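Local coordinates for L-threonine 3-dehydrogenase (PDB 7OL1), which probably catalyses the NAD-dependent oxidation of the L-threonine side-chain hydroxyl, giving 2-amino-3-oxobutanoate, at residues A[29-34]-A[57-62]; A[41-46]-A[62-67]; A[67-72]-A[86-91]. All blocks are in the same frame, centred on the assembly; numbering follows the deposited sequence.

Contact 1: A[29-34]-A[57-62]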
ATOM      1  N   GLY A  29     -18.942  -8.025  -7.181  1.00 53.01           N
ATOM      2  CA  GLY A  29     -18.839  -8.970  -6.052  1.00 56.62           C
ATOM      3  C   GLY A  29     -20.168  -9.164  -5.346  1.00 52.78           C
ATOM      4  O   GLY A  29     -20.197  -9.472  -4.137  1.00 58.92           O
ATOM      5  N   ALA A  30     -21.251  -9.061  -6.088  1.00 56.13           N
ATOM      6  CA  ALA A  30     -22.622  -9.046  -5.540  1.00 56.79           C
ATOM      7  C   ALA A  30     -23.003 -10.371  -4.885  1.00 51.99           C
ATOM      8  O   ALA A  30     -24.060 -10.372  -4.274  1.00 61.46           O
ATOM      9  CB  ALA A  30     -23.609  -8.693  -6.622  1.00 59.83           C
ATOM     10  N   LEU A  31     -22.245 -11.462  -5.012  1.00 57.09           N
ATOM     11  CA  LEU A  31     -22.687 -12.756  -4.399  1.00 65.26           C
ATOM     12  C   LEU A  31     -21.856 -13.120  -3.153  1.00 69.96           C
ATOM     13  O   LEU A  31     -22.174 -14.148  -2.504  1.00 63.45           O
ATOM     14  CB  LEU A  31     -22.638 -13.869  -5.451  1.00 62.42           C
ATOM     15  CG  LEU A  31     -23.519 -13.660  -6.680  1.00 60.87           C
ATOM     16  CD1 LEU A  31     -23.506 -14.898  -7.540  1.00 64.71           C
ATOM     17  CD2 LEU A  31     -24.951 -13.281  -6.328  1.00 59.38           C
ATOM     18  N   GLY A  32     -20.855 -12.309  -2.805  1.00 82.25           N
ATOM     19  CA  GLY A  32     -20.163 -12.379  -1.501  1.00 84.69           C
ATOM     20  C   GLY A  32     -21.131 -12.157  -0.350  1.00 83.23           C
ATOM     21  O   GLY A  32     -22.325 -11.928  -0.621  1.00 79.35           O
ATOM     22  N   GLN A  33     -20.632 -12.203   0.888  1.00 84.72           N
ATOM     23  CA  GLN A  33     -21.451 -12.127   2.133  1.00 75.05           C
ATOM     24  C   GLN A  33     -22.254 -10.817   2.166  1.00 63.72           C
ATOM     25  O   GLN A  33     -23.487 -10.879   2.423  1.00 76.25           O
ATOM     26  CB  GLN A  33     -20.541 -12.254   3.355  1.00 80.49           C
ATOM     27  CG  GLN A  33     -21.294 -12.411   4.672  1.00 76.77           C
ATOM     28  CD  GLN A  33     -20.526 -11.959   5.893  1.00 80.64           C
ATOM     29  OE1 GLN A  33     -20.992 -12.116   7.017  1.00 80.82           O
ATOM     30  NE2 GLN A  33     -19.343 -11.392   5.694  1.00 81.82           N
ATOM     31  N   ILE A  34     -21.573  -9.697   1.928  1.00 48.38           N
ATOM     32  CA  ILE A  34     -22.126  -8.312   1.925  1.00 55.50           C
ATOM     33  C   ILE A  34     -23.022  -8.123   0.693  1.00 65.94           C
ATOM     34  O   ILE A  34     -24.173  -7.655   0.854  1.00 73.67           O
ATOM     35  CB  ILE A  34     -20.983  -7.272   1.913  1.00 58.58           C
ATOM     36  CG1 ILE A  34     -19.942  -7.532   3.012  1.00 59.74           C
ATOM     37  CG2 ILE A  34     -21.525  -5.842   1.897  1.00 54.35           C
ATOM     38  CD1 ILE A  34     -18.869  -6.462   3.133  1.00 60.52           C
ATOM     39  N   ARG A  57     -19.131 -15.497 -11.429  1.00 69.63           N
ATOM     40  CA  ARG A  57     -19.803 -16.815 -11.599  1.00 80.64           C
ATOM     41  C   ARG A  57     -21.110 -16.763 -10.814  1.00 85.01           C
ATOM     42  O   ARG A  57     -21.058 -16.260  -9.672  1.00 89.57           O
ATOM     43  CB  ARG A  57     -18.969 -17.990 -11.057  1.00 87.54           C
ATOM     44  CG  ARG A  57     -17.672 -18.304 -11.803  1.00108.40           C
ATOM     45  CD  ARG A  57     -16.594 -19.073 -11.026  1.00113.63           C
ATOM     46  NE  ARG A  57     -17.125 -20.237 -10.309  1.00133.04           N
ATOM     47  CZ  ARG A  57     -17.287 -20.357  -8.976  1.00136.76           C
ATOM     48  NH1 ARG A  57     -16.939 -19.392  -8.134  1.00132.57           N
ATOM     49  NH2 ARG A  57     -17.801 -21.472  -8.481  1.00119.54           N
ATOM     50  N   VAL A  58     -22.202 -17.241 -11.432  1.00 97.86           N
ATOM     51  CA  VAL A  58     -23.543 -17.580 -10.840  1.00 93.88           C
ATOM     52  C   VAL A  58     -23.392 -18.591  -9.696  1.00 95.92           C
ATOM     53  O   VAL A  58     -22.416 -19.370  -9.710  1.00 87.59           O
ATOM     54  CB  VAL A  58     -24.493 -18.162 -11.908  1.00103.99           C
ATOM     55  CG1 VAL A  58     -25.266 -17.073 -12.644  1.00104.80           C
ATOM     56  CG2 VAL A  58     -23.767 -19.089 -12.889  1.00102.73           C
ATOM     57  N   LYS A  59     -24.336 -18.586  -8.747  1.00108.58           N
ATOM     58  CA  LYS A  59     -24.386 -19.557  -7.619  1.00119.13           C
ATOM     59  C   LYS A  59     -25.807 -20.110  -7.545  1.00136.58           C
ATOM     60  O   LYS A  59     -26.727 -19.335  -7.193  1.00138.57           O
ATOM     61  CB  LYS A  59     -23.889 -18.933  -6.311  1.00121.00           C
ATOM     62  CG  LYS A  59     -22.391 -19.117  -6.074  1.00135.58           C
ATOM     63  CD  LYS A  59     -21.718 -18.055  -5.204  1.00140.77           C
ATOM     64  CE  LYS A  59     -20.359 -17.629  -5.735  1.00138.49           C
ATOM     65  NZ  LYS A  59     -19.822 -16.450  -5.016  1.00137.01           N
ATOM     66  N   GLU A  60     -25.931 -21.389  -7.925  1.00148.02           N
ATOM     67  CA  GLU A  60     -27.173 -22.196  -8.090  1.00159.69           C
ATOM     68  C   GLU A  60     -28.422 -21.364  -7.762  1.00157.41           C
ATOM     69  O   GLU A  60     -29.060 -20.845  -8.713  1.00127.98           O
ATOM     70  CB  GLU A  60     -27.066 -23.452  -7.216  1.00162.79           C
ATOM     71  CG  GLU A  60     -26.028 -24.455  -7.708  1.00164.90           C
ATOM     72  CD  GLU A  60     -25.075 -25.022  -6.661  1.00156.32           C
ATOM     73  OE1 GLU A  60     -25.140 -24.594  -5.496  1.00139.99           O
ATOM     74  OE2 GLU A  60     -24.256 -25.890  -7.020  1.00146.93           O
ATOM     75  N   GLY A  61     -28.742 -21.244  -6.467  1.00144.74           N
ATOM     76  CA  GLY A  61     -29.994 -20.658  -5.954  1.00134.37           C
ATOM     77  C   GLY A  61     -29.718 -19.568  -4.938  1.00134.14           C
ATOM     78  O   GLY A  61     -30.337 -19.579  -3.860  1.00125.39           O
ATOM     79  N   ASN A  62     -28.806 -18.654  -5.260  1.00132.13           N
ATOM     80  CA  ASN A  62     -28.695 -17.354  -4.555  1.00113.65           C
ATOM     81  C   ASN A  62     -29.963 -16.563  -4.869  1.00113.96           C
ATOM     82  O   ASN A  62     -30.421 -16.561  -6.017  1.00 99.34           O
ATOM     83  CB  ASN A  62     -27.426 -16.604  -4.962  1.00107.83           C
ATOM     84  CG  ASN A  62     -26.977 -15.570  -3.948  1.00102.89           C
ATOM     85  OD1 ASN A  62     -27.649 -14.566  -3.711  1.00 96.55           O
ATOM     86  ND2 ASN A  62     -25.810 -15.779  -3.367  1.00 89.66           N
TER
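In the glycine-rich turn that joins strand 25-28 to helix 33-46, Leu31 is the residue that meets the loop 57-62. Leu31 makes every close approach between the two segments. Its CB is directed toward the loop, and CG lies beside the backbone N, opposite the carbonyl carbon (chi1 -60°). From there the two methyls part. CD1 sits 3.5 Å from the backbone atom Arg57 O and also rests near Val58 CA. CD2 goes to the side chain of Asn62 and lies over the flat of its amide, 3.9 Å from Asn62 CG and almost as near to OD1 and ND2. The chain of Lys59, bent at chi3, reaches across to Leu31. Its NZ ends 3.8 Å from Leu31 CB, with Leu31 O a little farther off.

The turn holds the first two glycines of the GxxGxxG nucleotide-binding motif of a Rossmann fold. Gly29 to Gly32 form a type I beta turn, closed by the bond from Gly32 N to Gly29 O at 3.2 Å. Gly29 has a positive phi of 66°, a conformation that glycine adopts easily. In relatives of this family such a turn runs beside the cofactor pyrophosphate, and the loop after the second strand lies near the adenosine. This structure is of the apoenzyme.

The contact itself is van der Waals packing. Arg57 O has a partner of its own, taking a hydrogen bond from Ser55 OG. Within the loop, Asn62 N bonds to Lys59 O at 2.9 Å, which folds the chain back and sets Lys59 and Asn62 near the same leucine. Leu31 also touches Val64, farther along the same loop.

Contact 2: A[41-46]-A[62-67]; sequences KLRNEY and NPVCES
Arg43 brings NH1 of its guanidinium up to Val64 and the CB of Ser67. NH1 gives a hydrogen bond to the backbone atom Val64 O, 3.0 Å away and nearly straight, with an N-H...O angle of 165°. The carbonyl oxygen lies close to the guanidinium plane, so it is met at the edge of the group. Seen from the carbonyl, the donor is tilted 17° out of plane. The same NH1 is 4.0 Å from Val64 CG1 and 4.0 Å from Ser67 CB. Arg43 reaches this far because its chain runs straight from CG to NE, away from the helix.

The contact ties helix 33-46, the first helix of the Rossmann fold, to the loop that leads from strand 51-55 to strand 69-72. Arg43 and Val64 both also pack on Ala53 of strand 51-55, so the bond lies against that strand.

The loop has its own internal order. Asn62 OD1 accepts from Val64 N at 3.3 Å, in the carbonyl plane and on a lone pair, which makes an Asx turn. A type I beta turn from Pro63 to Glu66 overlaps it, with Glu66 N bonded to Pro63 O at 3.1 Å. These turns probably help to hold the Val64 carbonyl where the arginine meets it. The hydroxyl of Ser67 takes no part in the bond to Arg43; its OG is hydrogen-bonded to Glu48 OE2.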
ATOM      1  N   LYS A  41     -31.294  -5.156  -0.499  1.00 69.16           N
ATOM      2  CA  LYS A  41     -31.651  -3.907   0.218  1.00 66.24           C
ATOM      3  C   LYS A  41     -31.807  -2.766  -0.804  1.00 66.60           C
ATOM      4  O   LYS A  41     -32.846  -2.058  -0.781  1.00 67.24           O
ATOM      5  CB  LYS A  41     -30.621  -3.600   1.309  1.00 62.41           C
ATOM      6  CG  LYS A  41     -30.788  -2.215   1.918  1.00 68.45           C
ATOM      7  CD  LYS A  41     -29.849  -1.867   3.049  1.00 68.58           C
ATOM      8  CE  LYS A  41     -29.787  -0.366   3.251  1.00 76.17           C
ATOM      9  NZ  LYS A  41     -30.833   0.134   4.170  1.00 77.27           N
ATOM     10  N   LEU A  42     -30.815  -2.584  -1.675  1.00 66.26           N
ATOM     11  CA  LEU A  42     -30.768  -1.414  -2.594  1.00 71.88           C
ATOM     12  C   LEU A  42     -31.854  -1.556  -3.672  1.00 71.96           C
ATOM     13  O   LEU A  42     -32.384  -0.504  -4.114  1.00 64.68           O
ATOM     14  CB  LEU A  42     -29.368  -1.317  -3.202  1.00 72.25           C
ATOM     15  CG  LEU A  42     -28.229  -1.128  -2.201  1.00 71.83           C
ATOM     16  CD1 LEU A  42     -26.886  -1.129  -2.909  1.00 78.02           C
ATOM     17  CD2 LEU A  42     -28.404   0.164  -1.431  1.00 73.45           C
ATOM     18  N   ARG A  43     -32.178  -2.795  -4.068  1.00 70.34           N
ATOM     19  CA  ARG A  43     -33.315  -3.120  -4.977  1.00 73.52           C
ATOM     20  C   ARG A  43     -34.611  -2.571  -4.379  1.00 73.43           C
ATOM     21  O   ARG A  43     -35.277  -1.783  -5.079  1.00 65.96           O
ATOM     22  CB  ARG A  43     -33.448  -4.630  -5.200  1.00 75.21           C
ATOM     23  CG  ARG A  43     -32.592  -5.142  -6.348  1.00 76.89           C
ATOM     24  CD  ARG A  43     -32.425  -6.652  -6.456  1.00 71.36           C
ATOM     25  NE  ARG A  43     -31.696  -6.896  -7.696  1.00 73.02           N
ATOM     26  CZ  ARG A  43     -31.284  -8.080  -8.138  1.00 70.56           C
ATOM     27  NH1 ARG A  43     -31.515  -9.181  -7.447  1.00 59.58           N
ATOM     28  NH2 ARG A  43     -30.629  -8.144  -9.287  1.00 79.05           N
ATOM     29  N   ASN A  44     -34.911  -2.947  -3.125  1.00 76.66           N
ATOM     30  CA  ASN A  44     -36.113  -2.503  -2.365  1.00 72.51           C
ATOM     31  C   ASN A  44     -36.153  -0.979  -2.288  1.00 76.39           C
ATOM     32  O   ASN A  44     -37.254  -0.434  -2.412  1.00 84.73           O
ATOM     33  CB  ASN A  44     -36.168  -3.060  -0.947  1.00 72.63           C
ATOM     34  CG  ASN A  44     -36.379  -4.560  -0.915  1.00 86.94           C
ATOM     35  OD1 ASN A  44     -36.749  -5.180  -1.912  1.00 94.85           O
ATOM     36  ND2 ASN A  44     -36.142  -5.167   0.235  1.00 95.85           N
ATOM     37  N   GLU A  45     -34.998  -0.324  -2.128  1.00 74.57           N
ATOM     38  CA  GLU A  45     -34.903   1.115  -1.763  1.00 70.94           C
ATOM     39  C   GLU A  45     -34.726   2.009  -2.989  1.00 67.65           C
ATOM     40  O   GLU A  45     -34.952   3.233  -2.855  1.00 70.81           O
ATOM     41  CB  GLU A  45     -33.730   1.337  -0.805  1.00 78.73           C
ATOM     42  CG  GLU A  45     -33.978   0.756   0.570  1.00 82.82           C
ATOM     43  CD  GLU A  45     -32.959   1.084   1.648  1.00 83.86           C
ATOM     44  OE1 GLU A  45     -32.276   2.159   1.590  1.00 84.42           O
ATOM     45  OE2 GLU A  45     -32.873   0.258   2.554  1.00 75.80           O
ATOM     46  N   TYR A  46     -34.243   1.473  -4.108  1.00 70.72           N
ATOM     47  CA  TYR A  46     -33.825   2.299  -5.275  1.00 67.69           C
ATOM     48  C   TYR A  46     -34.421   1.759  -6.584  1.00 65.07           C
ATOM     49  O   TYR A  46     -34.263   2.461  -7.606  1.00 59.16           O
ATOM     50  CB  TYR A  46     -32.297   2.357  -5.354  1.00 68.33           C
ATOM     51  CG  TYR A  46     -31.615   3.197  -4.307  1.00 69.35           C
ATOM     52  CD1 TYR A  46     -31.389   2.710  -3.031  1.00 71.89           C
ATOM     53  CD2 TYR A  46     -31.150   4.469  -4.606  1.00 68.45           C
ATOM     54  CE1 TYR A  46     -30.774   3.484  -2.057  1.00 70.44           C
ATOM     55  CE2 TYR A  46     -30.513   5.248  -3.651  1.00 69.75           C
ATOM     56  CZ  TYR A  46     -30.324   4.753  -2.374  1.00 70.67           C
ATOM     57  OH  TYR A  46     -29.688   5.522  -1.450  1.00 81.84           O
ATOM     58  N   ASN A  62     -28.806 -18.654  -5.260  1.00132.13           N
ATOM     59  CA  ASN A  62     -28.695 -17.354  -4.555  1.00113.65           C
ATOM     60  C   ASN A  62     -29.963 -16.563  -4.869  1.00113.96           C
ATOM     61  O   ASN A  62     -30.421 -16.561  -6.017  1.00 99.34           O
ATOM     62  CB  ASN A  62     -27.426 -16.604  -4.962  1.00107.83           C
ATOM     63  CG  ASN A  62     -26.977 -15.570  -3.948  1.00102.89           C
ATOM     64  OD1 ASN A  62     -27.649 -14.566  -3.711  1.00 96.55           O
ATOM     65  ND2 ASN A  62     -25.810 -15.779  -3.367  1.00 89.66           N
ATOM     66  N   PRO A  63     -30.596 -15.909  -3.861  1.00119.52           N
ATOM     67  CA  PRO A  63     -31.730 -15.015  -4.109  1.00114.93           C
ATOM     68  C   PRO A  63     -31.459 -14.047  -5.268  1.00104.46           C
ATOM     69  O   PRO A  63     -32.293 -13.940  -6.148  1.00118.65           O
ATOM     70  CB  PRO A  63     -31.909 -14.220  -2.799  1.00113.09           C
ATOM     71  CG  PRO A  63     -30.754 -14.657  -1.888  1.00111.96           C
ATOM     72  CD  PRO A  63     -30.272 -15.992  -2.425  1.00112.74           C
ATOM     73  N   VAL A  64     -30.282 -13.417  -5.242  1.00 94.61           N
ATOM     74  CA  VAL A  64     -29.862 -12.319  -6.164  1.00 95.82           C
ATOM     75  C   VAL A  64     -30.198 -12.734  -7.593  1.00100.64           C
ATOM     76  O   VAL A  64     -30.996 -12.027  -8.240  1.00 96.79           O
ATOM     77  CB  VAL A  64     -28.355 -12.012  -6.072  1.00 88.26           C
ATOM     78  CG1 VAL A  64     -27.975 -10.936  -7.064  1.00 86.64           C
ATOM     79  CG2 VAL A  64     -27.906 -11.624  -4.676  1.00 86.67           C
ATOM     80  N   CYS A  65     -29.603 -13.860  -8.011  1.00121.12           N
ATOM     81  CA  CYS A  65     -29.521 -14.388  -9.400  1.00122.27           C
ATOM     82  C   CYS A  65     -30.906 -14.606 -10.008  1.00124.60           C
ATOM     83  O   CYS A  65     -30.974 -14.691 -11.244  1.00136.17           O
ATOM     84  CB  CYS A  65     -28.779 -15.715  -9.437  1.00114.75           C
ATOM     85  SG  CYS A  65     -26.997 -15.485  -9.614  1.00107.15           S
ATOM     86  N   GLU A  66     -31.949 -14.709  -9.182  1.00112.41           N
ATOM     87  CA  GLU A  66     -33.304 -15.127  -9.613  1.00114.22           C
ATOM     88  C   GLU A  66     -34.322 -14.119  -9.064  1.00102.59           C
ATOM     89  O   GLU A  66     -35.024 -14.459  -8.102  1.00 94.83           O
ATOM     90  CB  GLU A  66     -33.493 -16.578  -9.150  1.00149.03           C
ATOM     91  CG  GLU A  66     -32.175 -17.364  -9.078  1.00155.09           C
ATOM     92  CD  GLU A  66     -32.233 -18.881  -9.195  1.00150.88           C
ATOM     93  OE1 GLU A  66     -33.205 -19.399  -9.790  1.00136.04           O
ATOM     94  OE2 GLU A  66     -31.285 -19.540  -8.705  1.00144.51           O
ATOM     95  N   SER A  67     -34.366 -12.905  -9.625  1.00 95.09           N
ATOM     96  CA  SER A  67     -35.186 -11.783  -9.099  1.00 94.30           C
ATOM     97  C   SER A  67     -35.062 -10.495  -9.929  1.00 97.15           C
ATOM     98  O   SER A  67     -36.110  -9.857 -10.092  1.00108.47           O
ATOM     99  CB  SER A  67     -34.837 -11.483  -7.671  1.00111.03           C
ATOM    100  OG  SER A  67     -35.826 -10.642  -7.089  1.00105.97           O
TER

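Contact 3: A[67-72]-A[86-91]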
ATOM      1  N   SER A  67     -34.366 -12.905  -9.625  1.00 95.09           N
ATOM      2  CA  SER A  67     -35.186 -11.783  -9.099  1.00 94.30           C
ATOM      3  C   SER A  67     -35.062 -10.495  -9.929  1.00 97.15           C
ATOM      4  O   SER A  67     -36.110  -9.857 -10.092  1.00108.47           O
ATOM      5  CB  SER A  67     -34.837 -11.483  -7.671  1.00111.03           C
ATOM      6  OG  SER A  67     -35.826 -10.642  -7.089  1.00105.97           O
ATOM      7  N   GLY A  68     -33.869 -10.062 -10.373  1.00 75.51           N
ATOM      8  CA  GLY A  68     -33.747  -8.752 -11.057  1.00 69.97           C
ATOM      9  C   GLY A  68     -32.733  -8.729 -12.193  1.00 69.00           C
ATOM     10  O   GLY A  68     -32.670  -9.725 -12.945  1.00 77.00           O
ATOM     11  N   ILE A  69     -31.979  -7.625 -12.327  1.00 60.04           N
ATOM     12  CA  ILE A  69     -30.851  -7.496 -13.299  1.00 57.96           C
ATOM     13  C   ILE A  69     -29.576  -8.105 -12.715  1.00 56.74           C
ATOM     14  O   ILE A  69     -29.203  -7.713 -11.606  1.00 65.70           O
ATOM     15  CB  ILE A  69     -30.595  -6.037 -13.690  1.00 54.11           C
ATOM     16  CG1 ILE A  69     -31.895  -5.305 -14.036  1.00 55.64           C
ATOM     17  CG2 ILE A  69     -29.567  -5.971 -14.815  1.00 55.05           C
ATOM     18  CD1 ILE A  69     -31.705  -3.866 -14.579  1.00 60.54           C
ATOM     19  N   PHE A  70     -28.921  -8.982 -13.476  1.00 59.24           N
ATOM     20  CA  PHE A  70     -27.657  -9.680 -13.120  1.00 58.25           C
ATOM     21  C   PHE A  70     -26.788  -9.849 -14.362  1.00 57.31           C
ATOM     22  O   PHE A  70     -27.291 -10.238 -15.402  1.00 76.05           O
ATOM     23  CB  PHE A  70     -27.892 -11.070 -12.547  1.00 55.47           C
ATOM     24  CG  PHE A  70     -26.623 -11.790 -12.182  1.00 69.40           C
ATOM     25  CD1 PHE A  70     -26.041 -11.606 -10.938  1.00 74.02           C
ATOM     26  CD2 PHE A  70     -25.999 -12.649 -13.074  1.00 77.94           C
ATOM     27  CE1 PHE A  70     -24.872 -12.269 -10.597  1.00 76.11           C
ATOM     28  CE2 PHE A  70     -24.832 -13.318 -12.729  1.00 77.55           C
ATOM     29  CZ  PHE A  70     -24.268 -13.122 -11.491  1.00 76.22           C
ATOM     30  N   GLU A  71     -25.493  -9.626 -14.208  1.00 58.39           N
ATOM     31  CA  GLU A  71     -24.495  -9.611 -15.293  1.00 54.58           C
ATOM     32  C   GLU A  71     -23.221 -10.311 -14.821  1.00 55.23           C
ATOM     33  O   GLU A  71     -22.637  -9.887 -13.844  1.00 63.02           O
ATOM     34  CB  GLU A  71     -24.223  -8.163 -15.665  1.00 54.87           C
ATOM     35  CG  GLU A  71     -25.419  -7.514 -16.336  1.00 60.15           C
ATOM     36  CD  GLU A  71     -25.496  -7.694 -17.844  1.00 61.85           C
ATOM     37  OE1 GLU A  71     -26.023  -6.768 -18.485  1.00 59.23           O
ATOM     38  OE2 GLU A  71     -25.003  -8.738 -18.376  1.00 57.93           O
ATOM     39  N   ILE A  72     -22.825 -11.369 -15.494  1.00 52.19           N
ATOM     40  CA  ILE A  72     -21.453 -11.923 -15.379  1.00 50.59           C
ATOM     41  C   ILE A  72     -20.456 -10.820 -15.709  1.00 49.68           C
ATOM     42  O   ILE A  72     -20.534 -10.220 -16.830  1.00 56.76           O
ATOM     43  CB  ILE A  72     -21.244 -13.128 -16.307  1.00 51.20           C
ATOM     44  CG1 ILE A  72     -22.277 -14.234 -16.068  1.00 55.61           C
ATOM     45  CG2 ILE A  72     -19.816 -13.627 -16.179  1.00 51.14           C
ATOM     46  CD1 ILE A  72     -22.206 -14.864 -14.696  1.00 62.73           C
ATOM     47  N   LYS A  86     -21.428   1.458 -18.799  1.00 57.56           N
ATOM     48  CA  LYS A  86     -22.080   2.292 -19.856  1.00 56.90           C
ATOM     49  C   LYS A  86     -23.488   1.780 -20.191  1.00 56.18           C
ATOM     50  O   LYS A  86     -24.387   2.640 -20.444  1.00 58.99           O
ATOM     51  CB  LYS A  86     -21.243   2.314 -21.128  1.00 54.92           C
ATOM     52  CG  LYS A  86     -19.848   2.892 -20.961  1.00 60.68           C
ATOM     53  CD  LYS A  86     -19.880   4.357 -20.641  1.00 63.29           C
ATOM     54  CE  LYS A  86     -19.827   5.243 -21.858  1.00 70.83           C
ATOM     55  NZ  LYS A  86     -20.777   6.358 -21.689  1.00 74.11           N
ATOM     56  N   LYS A  87     -23.685   0.459 -20.158  1.00 48.02           N
ATOM     57  CA  LYS A  87     -24.930  -0.199 -20.634  1.00 53.82           C
ATOM     58  C   LYS A  87     -26.133   0.258 -19.814  1.00 56.10           C
ATOM     59  O   LYS A  87     -27.270   0.236 -20.350  1.00 64.04           O
ATOM     60  CB  LYS A  87     -24.783  -1.717 -20.576  1.00 53.38           C
ATOM     61  CG  LYS A  87     -26.068  -2.531 -20.694  1.00 50.01           C
ATOM     62  CD  LYS A  87     -25.670  -3.989 -20.935  1.00 53.54           C
ATOM     63  CE  LYS A  87     -26.793  -4.991 -21.117  1.00 52.00           C
ATOM     64  NZ  LYS A  87     -26.241  -6.364 -21.258  1.00 51.60           N
ATOM     65  N   TYR A  88     -25.913   0.624 -18.555  1.00 60.46           N
ATOM     66  CA  TYR A  88     -27.008   1.017 -17.627  1.00 59.03           C
ATOM     67  C   TYR A  88     -26.820   2.467 -17.148  1.00 58.54           C
ATOM     68  O   TYR A  88     -27.555   2.869 -16.260  1.00 62.81           O
ATOM     69  CB  TYR A  88     -27.097   0.028 -16.465  1.00 50.34           C
ATOM     70  CG  TYR A  88     -27.336  -1.411 -16.845  1.00 52.99           C
ATOM     71  CD1 TYR A  88     -28.621  -1.913 -17.012  1.00 55.40           C
ATOM     72  CD2 TYR A  88     -26.280  -2.297 -16.988  1.00 51.97           C
ATOM     73  CE1 TYR A  88     -28.848  -3.247 -17.324  1.00 53.03           C
ATOM     74  CE2 TYR A  88     -26.491  -3.635 -17.300  1.00 54.63           C
ATOM     75  CZ  TYR A  88     -27.778  -4.113 -17.469  1.00 52.11           C
ATOM     76  OH  TYR A  88     -27.977  -5.429 -17.759  1.00 48.31           O
ATOM     77  N   ASP A  89     -25.881   3.217 -17.725  1.00 58.51           N
ATOM     78  CA  ASP A  89     -25.545   4.610 -17.326  1.00 70.09           C
ATOM     79  C   ASP A  89     -25.490   4.765 -15.803  1.00 67.98           C
ATOM     80  O   ASP A  89     -26.291   5.549 -15.286  1.00 62.55           O
ATOM     81  CB  ASP A  89     -26.604   5.593 -17.812  1.00 78.16           C
ATOM     82  CG  ASP A  89     -26.969   5.427 -19.267  1.00 79.70           C
ATOM     83  OD1 ASP A  89     -26.052   5.527 -20.139  1.00 71.24           O
ATOM     84  OD2 ASP A  89     -28.171   5.197 -19.499  1.00 80.79           O
ATOM     85  N   VAL A  90     -24.599   4.056 -15.112  1.00 66.42           N
ATOM     86  CA  VAL A  90     -24.575   4.034 -13.621  1.00 61.41           C
ATOM     87  C   VAL A  90     -23.920   5.326 -13.120  1.00 58.48           C
ATOM     88  O   VAL A  90     -23.161   5.930 -13.865  1.00 52.64           O
ATOM     89  CB  VAL A  90     -23.864   2.782 -13.093  1.00 61.16           C
ATOM     90  CG1 VAL A  90     -24.677   1.533 -13.381  1.00 63.89           C
ATOM     91  CG2 VAL A  90     -22.460   2.659 -13.652  1.00 57.30           C
ATOM     92  N   ASP A  91     -24.301   5.782 -11.930  1.00 63.06           N
ATOM     93  CA  ASP A  91     -23.727   6.990 -11.271  1.00 68.65           C
ATOM     94  C   ASP A  91     -22.938   6.532 -10.036  1.00 64.56           C
ATOM     95  O   ASP A  91     -22.090   7.291  -9.583  1.00 79.49           O
ATOM     96  CB  ASP A  91     -24.822   8.011 -10.935  1.00 67.26           C
ATOM     97  CG  ASP A  91     -25.993   7.443 -10.140  1.00 71.07           C
ATOM     98  OD1 ASP A  91     -25.857   7.389  -8.897  1.00 77.30           O
ATOM     99  OD2 ASP A  91     -27.036   7.048 -10.769  1.00 65.44           O
TER
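Glu71 reaches from strand 69-72 to Lys87 and Tyr88, at the end of helix 78-87 and just after it. Its CB is directed toward them. CG packs 3.6 Å from Tyr88 OH. The chain then bends at chi2 (-87°), which brings OE1 to both partners. CD lies near the same hydroxyl. At the tip, OE1 does the bonding. It accepts from Tyr88 OH, modelled at a very short 2.5 Å that should not be pressed. OE1 lies in the ring plane, at its edge, with the carboxylate turned 77° from the ring. It also accepts from Lys87 NZ at 2.8 Å, on its syn lone pair, as part of a salt bridge. The other oxygen, OE2, is 3.9 Å from Lys87 NZ.

Two residues earlier on the same side of the strand, Ile69 supports the tyrosine. Its CG2 is 3.7 Å from Tyr88 CZ, and the two side chains run alongside each other, pointing in opposite senses. Lys87 CG lies 3.6 Å above one face of the ring, offset toward its rim. Tyr88 and Ile69 both also touch Ile52 of the neighbouring strand.

One carboxylate oxygen thus takes two donors, one of them charged. The lysine and the tyrosine would probably favour an ionised Glu71 at this surface site.

Overall arrangement
The three contacts lie on one side of the chain's centre, in the Rossmann part of the fold. Contacts 1 and 2 have centres about 11 Å apart, contacts 2 and 3 about 12 Å, and contacts 1 and 3 about 15 Å. Contacts 1 and 2 both use helix 33-46, and their segments alternate along the chain. Contact 3 opens where contact 2 closes. Asn62 is shared by contacts 1 and 2, and Ser67 by contacts 2 and 3. The connection from strand 51-55 to strand 69-72 is therefore held in turn by the glycine-rich turn and by helix 33-46, and the strand it leads into meets the end of helix 78-87.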